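Local structure of PrgA (Enterococcus faecalis, 6Z9K) at residues S200-K205 / S209-I214; G148-T153 / L171-F176. The protein is a cell-wall-anchored surface protein that provides surface exclusion, protecting enterococci against unwanted conjugation, and the chain here is its CAP domain. All coordinates share one frame; numbering follows the deposited sequence.

Contact 1 (S200-K205 / S209-I214)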
loop_
_atom_site.group_PDB
_atom_site.type_symbol
_atom_site.label_atom_id
_atom_site.label_comp_id
_atom_site.label_asym_id
_atom_site.label_seq_id
_atom_site.Cartn_x
_atom_site.Cartn_y
_atom_site.Cartn_z
ATOM N N SER A 200 -0.808 -4.278 6.613
ATOM C CA SER A 200 -0.407 -5.405 7.462
ATOM C C SER A 200 0.358 -6.427 6.627
ATOM O O SER A 200 0.461 -6.317 5.400
ATOM C CB SER A 200 -1.618 -6.011 8.094
ATOM O OG SER A 200 -2.571 -6.350 7.088
ATOM N N LEU A 201 0.844 -7.428 7.333
ATOM C CA LEU A 201 1.746 -8.463 6.782
ATOM C C LEU A 201 1.278 -9.813 7.336
ATOM O O LEU A 201 0.822 -9.855 8.482
ATOM C CB LEU A 201 3.176 -8.224 7.281
ATOM C CG LEU A 201 3.791 -6.856 7.008
ATOM C CD1 LEU A 201 5.150 -6.746 7.714
ATOM C CD2 LEU A 201 3.907 -6.605 5.531
ATOM N N SER A 202 1.401 -10.876 6.561
ATOM C CA SER A 202 1.066 -12.215 7.088
ATOM C C SER A 202 1.989 -13.247 6.442
ATOM O O SER A 202 2.533 -13.001 5.342
ATOM C CB SER A 202 -0.394 -12.550 6.904
ATOM O OG SER A 202 -0.775 -12.735 5.558
ATOM N N GLY A 203 2.057 -14.392 7.112
ATOM C CA GLY A 203 2.882 -15.471 6.582
ATOM C C GLY A 203 3.361 -16.355 7.711
ATOM O O GLY A 203 3.608 -15.836 8.793
ATOM N N GLU A 204 3.609 -17.602 7.372
ATOM C CA GLU A 204 4.282 -18.573 8.259
ATOM C C GLU A 204 5.730 -18.140 8.432
ATOM O O GLU A 204 6.235 -17.422 7.592
ATOM C CB GLU A 204 4.237 -19.972 7.650
ATOM C CG GLU A 204 2.847 -20.548 7.577
ATOM C CD GLU A 204 2.146 -20.616 8.925
ATOM O OE1 GLU A 204 2.829 -20.957 9.948
ATOM O OE2 GLU A 204 0.916 -20.349 8.960
ATOM N N LYS A 205 6.374 -18.641 9.479
ATOM C CA LYS A 205 7.707 -18.215 9.956
ATOM C C LYS A 205 8.734 -18.426 8.852
ATOM O O LYS A 205 9.693 -17.619 8.745
ATOM C CB LYS A 205 8.085 -19.049 11.186
ATOM C CG LYS A 205 7.676 -18.438 12.519
ATOM C CD LYS A 205 8.876 -17.907 13.290
ATOM C CE LYS A 205 8.612 -17.688 14.770
ATOM N NZ LYS A 205 9.888 -17.493 15.502
ATOM N N SER A 209 6.314 -17.044 0.601
ATOM C CA SER A 209 5.039 -16.489 0.142
ATOM C C SER A 209 4.405 -15.568 1.181
ATOM O O SER A 209 3.190 -15.492 1.222
ATOM C CB SER A 209 4.181 -17.665 -0.116
ATOM O OG SER A 209 3.951 -18.383 1.102
ATOM N N PRO A 210 5.157 -14.785 1.988
ATOM C CA PRO A 210 4.501 -13.864 2.912
ATOM C C PRO A 210 3.886 -12.721 2.095
ATOM O O PRO A 210 4.215 -12.499 0.899
ATOM C CB PRO A 210 5.588 -13.419 3.872
ATOM C CG PRO A 210 6.835 -13.483 3.011
ATOM C CD PRO A 210 6.623 -14.639 2.035
ATOM N N LYS A 211 2.931 -12.048 2.730
ATOM C CA LYS A 211 2.017 -11.118 2.062
ATOM C C LYS A 211 2.106 -9.729 2.645
ATOM O O LYS A 211 2.461 -9.559 3.826
ATOM C CB LYS A 211 0.582 -11.566 2.319
ATOM C CG LYS A 211 0.232 -12.891 1.671
ATOM C CD LYS A 211 -1.107 -13.357 2.238
ATOM C CE LYS A 211 -1.417 -14.747 1.818
ATOM N NZ LYS A 211 -2.650 -15.241 2.463
ATOM N N ILE A 212 1.771 -8.799 1.759
ATOM C CA ILE A 212 1.500 -7.395 2.153
ATOM C C ILE A 212 0.032 -7.132 1.881
ATOM O O ILE A 212 -0.411 -7.261 0.730
ATOM C CB ILE A 212 2.367 -6.436 1.338
ATOM C CG1 ILE A 212 3.855 -6.796 1.451
ATOM C CG2 ILE A 212 2.019 -5.001 1.775
ATOM C CD1 ILE A 212 4.759 -6.064 0.454
ATOM N N HIS A 213 -0.692 -6.693 2.899
ATOM C CA HIS A 213 -2.133 -6.361 2.803
ATOM C C HIS A 213 -2.278 -4.836 2.892
ATOM O O HIS A 213 -2.007 -4.283 3.956
ATOM C CB HIS A 213 -2.934 -7.013 3.963
ATOM C CG HIS A 213 -2.761 -8.494 4.143
ATOM N ND1 HIS A 213 -3.739 -9.405 3.763
ATOM C CD2 HIS A 213 -1.781 -9.229 4.725
ATOM C CE1 HIS A 213 -3.322 -10.638 4.056
ATOM N NE2 HIS A 213 -2.134 -10.554 4.650
ATOM N N ILE A 214 -2.674 -4.206 1.796
ATOM C CA ILE A 214 -3.016 -2.770 1.807
ATOM C C ILE A 214 -4.536 -2.666 1.909
ATOM O O ILE A 214 -5.246 -3.072 1.019
ATOM C CB ILE A 214 -2.432 -2.051 0.574
ATOM C CG1 ILE A 214 -0.902 -2.149 0.559
ATOM C CG2 ILE A 214 -2.939 -0.597 0.569
ATOM C CD1 ILE A 214 -0.210 -1.376 -0.588
HETATM O O HOH W 1 -2.184 -14.983 5.239
#
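S200 to S202 and K211 to I214 run antiparallel as neighbouring strands, their axes 4.7 Å apart at closest approach and 149° apart in direction. S200 faces H213 and S202 faces K211 as hydrogen-bonded pairs, with L201 and I212 as the non-hydrogen-bonded pair between them. The S200–H213 pair is regular: H213 N reaches S200 O at 2.8 Å and S200 N donates back to H213 O. One rung further the ladder is uneven, K211 N to S202 O measuring 2.8 Å but S202 N to K211 O 3.2 Å.

S200, S202, K211 and H213 share one face of the sheet. The hydroxyl of S202 sits between its own backbone N and carbonyl carbon (chi1 68°), which aims OG across the strand at the edge of the H213 ring. OG lies in the ring plane, 2.7 Å from H213 NE2, while ND1 is hydrogen-bonded to the carboxylate of E144; the imidazole is thus gripped at both nitrogens, which should fix its rotation. A water takes a hydrogen bond from K211 NZ at 2.8 Å and is hydrogen-bonded to S202 OG; NZ also donates to the carbonyl of D114. S200 OG lies 3.2 Å from H213 CB but has its hydrogen bond with the carbonyl of A106. On the face turned to helix 160-176, L201 and I212 lie side by side, CD2 of L201 4.1 Å from CG1 of I212.

Beyond the ladder G203 passes P210 and the chain turns back: this is a beta hairpin, forming two of the three antiparallel strands in the alpha-beta-alpha sandwich of the CAP fold.

Contact 2 (G148-T153 / L171-F176)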
loop_
_atom_site.group_PDB
_atom_site.type_symbol
_atom_site.label_atom_id
_atom_site.label_comp_id
_atom_site.label_asym_id
_atom_site.label_seq_id
_atom_site.Cartn_x
_atom_site.Cartn_y
_atom_site.Cartn_z
ATOM N N GLY A 148 1.751 -10.505 -3.008
ATOM C CA GLY A 148 2.351 -11.748 -2.540
ATOM C C GLY A 148 3.643 -12.026 -3.270
ATOM O O GLY A 148 3.702 -11.565 -4.357
ATOM N N GLY A 149 4.636 -12.504 -2.545
ATOM C CA GLY A 149 5.905 -12.987 -3.117
ATOM C C GLY A 149 6.887 -11.851 -3.368
ATOM O O GLY A 149 7.808 -12.029 -4.200
ATOM N N TYR A 150 6.736 -10.759 -2.630
ATOM C CA TYR A 150 7.640 -9.598 -2.761
ATOM C C TYR A 150 8.788 -9.715 -1.764
ATOM O O TYR A 150 9.766 -8.969 -1.922
ATOM C CB TYR A 150 6.883 -8.298 -2.519
ATOM C CG TYR A 150 6.106 -7.842 -3.704
ATOM C CD1 TYR A 150 4.809 -8.268 -3.938
ATOM C CD2 TYR A 150 6.651 -6.950 -4.628
ATOM C CE1 TYR A 150 4.119 -7.874 -5.064
ATOM C CE2 TYR A 150 5.957 -6.523 -5.728
ATOM C CZ TYR A 150 4.680 -6.970 -5.960
ATOM O OH TYR A 150 4.132 -6.500 -7.112
ATOM N N TYR A 151 8.688 -10.590 -0.767
ATOM C CA TYR A 151 9.720 -10.745 0.302
ATOM C C TYR A 151 9.653 -12.162 0.903
ATOM O O TYR A 151 8.820 -12.937 0.486
ATOM C CB TYR A 151 9.602 -9.630 1.357
ATOM C CG TYR A 151 8.408 -9.750 2.270
ATOM C CD1 TYR A 151 7.145 -9.348 1.870
ATOM C CD2 TYR A 151 8.538 -10.182 3.565
ATOM C CE1 TYR A 151 6.024 -9.473 2.690
ATOM C CE2 TYR A 151 7.445 -10.289 4.407
ATOM C CZ TYR A 151 6.176 -9.927 3.984
ATOM O OH TYR A 151 5.075 -10.054 4.806
ATOM N N GLU A 152 10.614 -12.513 1.760
ATOM C CA GLU A 152 10.718 -13.836 2.445
ATOM C C GLU A 152 10.920 -13.616 3.944
ATOM O O GLU A 152 11.573 -12.651 4.271
ATOM C CB GLU A 152 11.901 -14.655 1.913
ATOM C CG GLU A 152 11.760 -15.084 0.459
ATOM C CD GLU A 152 12.109 -14.010 -0.561
ATOM O OE1 GLU A 152 11.262 -13.711 -1.436
ATOM O OE2 GLU A 152 13.217 -13.490 -0.489
ATOM N N THR A 153 10.415 -14.527 4.786
ATOM C CA THR A 153 10.535 -14.506 6.267
ATOM C C THR A 153 11.582 -15.546 6.694
ATOM O O THR A 153 11.396 -16.704 6.308
ATOM C CB THR A 153 9.188 -14.815 6.935
ATOM O OG1 THR A 153 8.556 -15.961 6.351
ATOM C CG2 THR A 153 8.230 -13.643 6.822
ATOM N N LEU A 171 3.591 -0.973 -5.003
ATOM C CA LEU A 171 2.777 0.167 -5.478
ATOM C C LEU A 171 3.110 0.471 -6.930
ATOM O O LEU A 171 2.192 0.773 -7.676
ATOM C CB LEU A 171 3.024 1.391 -4.582
ATOM C CG LEU A 171 2.491 1.283 -3.150
ATOM C CD1 LEU A 171 2.957 2.459 -2.300
ATOM C CD2 LEU A 171 0.976 1.147 -3.141
ATOM N N VAL A 172 4.386 0.440 -7.303
ATOM C CA VAL A 172 4.818 0.748 -8.698
ATOM C C VAL A 172 4.123 -0.246 -9.613
ATOM O O VAL A 172 3.617 0.153 -10.671
ATOM C CB VAL A 172 6.343 0.728 -8.817
ATOM C CG1 VAL A 172 6.847 0.639 -10.219
ATOM C CG2 VAL A 172 6.950 1.919 -8.088
ATOM N N ASN A 173 4.122 -1.503 -9.224
ATOM C CA ASN A 173 3.555 -2.567 -10.081
ATOM C C ASN A 173 2.043 -2.421 -10.180
ATOM O O ASN A 173 1.512 -2.700 -11.299
ATOM C CB ASN A 173 3.970 -3.947 -9.561
ATOM C CG ASN A 173 5.395 -4.296 -9.925
ATOM O OD1 ASN A 173 6.040 -3.642 -10.758
ATOM N ND2 ASN A 173 5.874 -5.356 -9.273
ATOM N N MET A 174 1.383 -1.991 -9.126
ATOM C CA MET A 174 -0.067 -1.829 -9.144
ATOM C C MET A 174 -0.450 -0.571 -9.928
ATOM O O MET A 174 -1.453 -0.606 -10.612
ATOM C CB MET A 174 -0.632 -1.783 -7.740
ATOM C CG MET A 174 -0.588 -3.157 -7.093
ATOM S SD MET A 174 -1.207 -3.090 -5.382
ATOM C CE MET A 174 -1.304 -4.844 -5.043
ATOM N N LEU A 175 0.339 0.500 -9.828
ATOM C CA LEU A 175 0.002 1.749 -10.566
ATOM C C LEU A 175 0.353 1.623 -12.052
ATOM O O LEU A 175 -0.342 2.279 -12.842
ATOM C CB LEU A 175 0.767 2.910 -9.944
ATOM C CG LEU A 175 0.379 3.228 -8.521
ATOM C CD1 LEU A 175 1.351 4.237 -7.924
ATOM C CD2 LEU A 175 -1.012 3.784 -8.436
ATOM N N PHE A 176 1.398 0.902 -12.444
ATOM C CA PHE A 176 1.924 0.981 -13.829
ATOM C C PHE A 176 2.013 -0.358 -14.554
ATOM O O PHE A 176 2.429 -0.340 -15.714
ATOM C CB PHE A 176 3.294 1.662 -13.849
ATOM C CG PHE A 176 3.350 2.945 -13.097
ATOM C CD1 PHE A 176 2.491 4.003 -13.405
ATOM C CD2 PHE A 176 4.336 3.148 -12.154
ATOM C CE1 PHE A 176 2.566 5.191 -12.698
ATOM C CE2 PHE A 176 4.395 4.330 -11.454
ATOM C CZ PHE A 176 3.534 5.365 -11.733
#
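Y150 reaches from the loop after strand 144-148 to N173 on helix 160-176, spanning 10.9 Å between their CA atoms. Its CB leaves the backbone toward the helix; chi1 of -80° turns CG away from the carbonyl carbon, and the ring extends toward N173. Along the way the side chain packs on K169 and M170 of the same helix, while the backbone carbonyl of Y150 takes a hydrogen bond from the hydroxyl of S166. At the far end of the ring, CE2 lies 3.7 Å from N173 ND2 and CZ slightly farther from it. The phenolic OH makes the main contact: it accepts a hydrogen bond from N173 ND2 at 3.0 Å, nearly straight, with 170° at the hydrogen. N173 CB is 3.5 Å from the same oxygen.

The amide comes in at the edge of the tyrosine ring, near its plane, rather than over a face. OH lies almost in the plane of the amide, yet ring and amide planes are turned 44° against each other. The two side chains come from opposite directions and overlap only near their ends, and N173 also touches L43 of helix 32-45.

Only 83 Å² is buried between the segments. Between these two segments the contact therefore depends on one directional, uncharged bond joining two partly exposed side chains, with apolar packing of Y150 left to the preceding turn of the helix.

In the fold
Contact 1 is buried in the central sheet, whereas contact 2 lies at the surface, although its centre is nearer the middle of the chain. The first joins adjacent strands by a backbone ladder and a polar side-chain network; the second rests on a single side-chain hydrogen bond between its segments. Helix 160-176 serves both: the hairpin's L201 and I212 lie on L163, I167 and M170, and N173 near its end takes the tip of Y150. The 148-153 loop also links the contacts directly, through hydrogen bonds from Y151 OH to K211 O and from T153 OG1 to E204 O. A bound magnesium ion, with L146 and H185 at its site, lies about 9 Å from the side chains of both H213 and Y150.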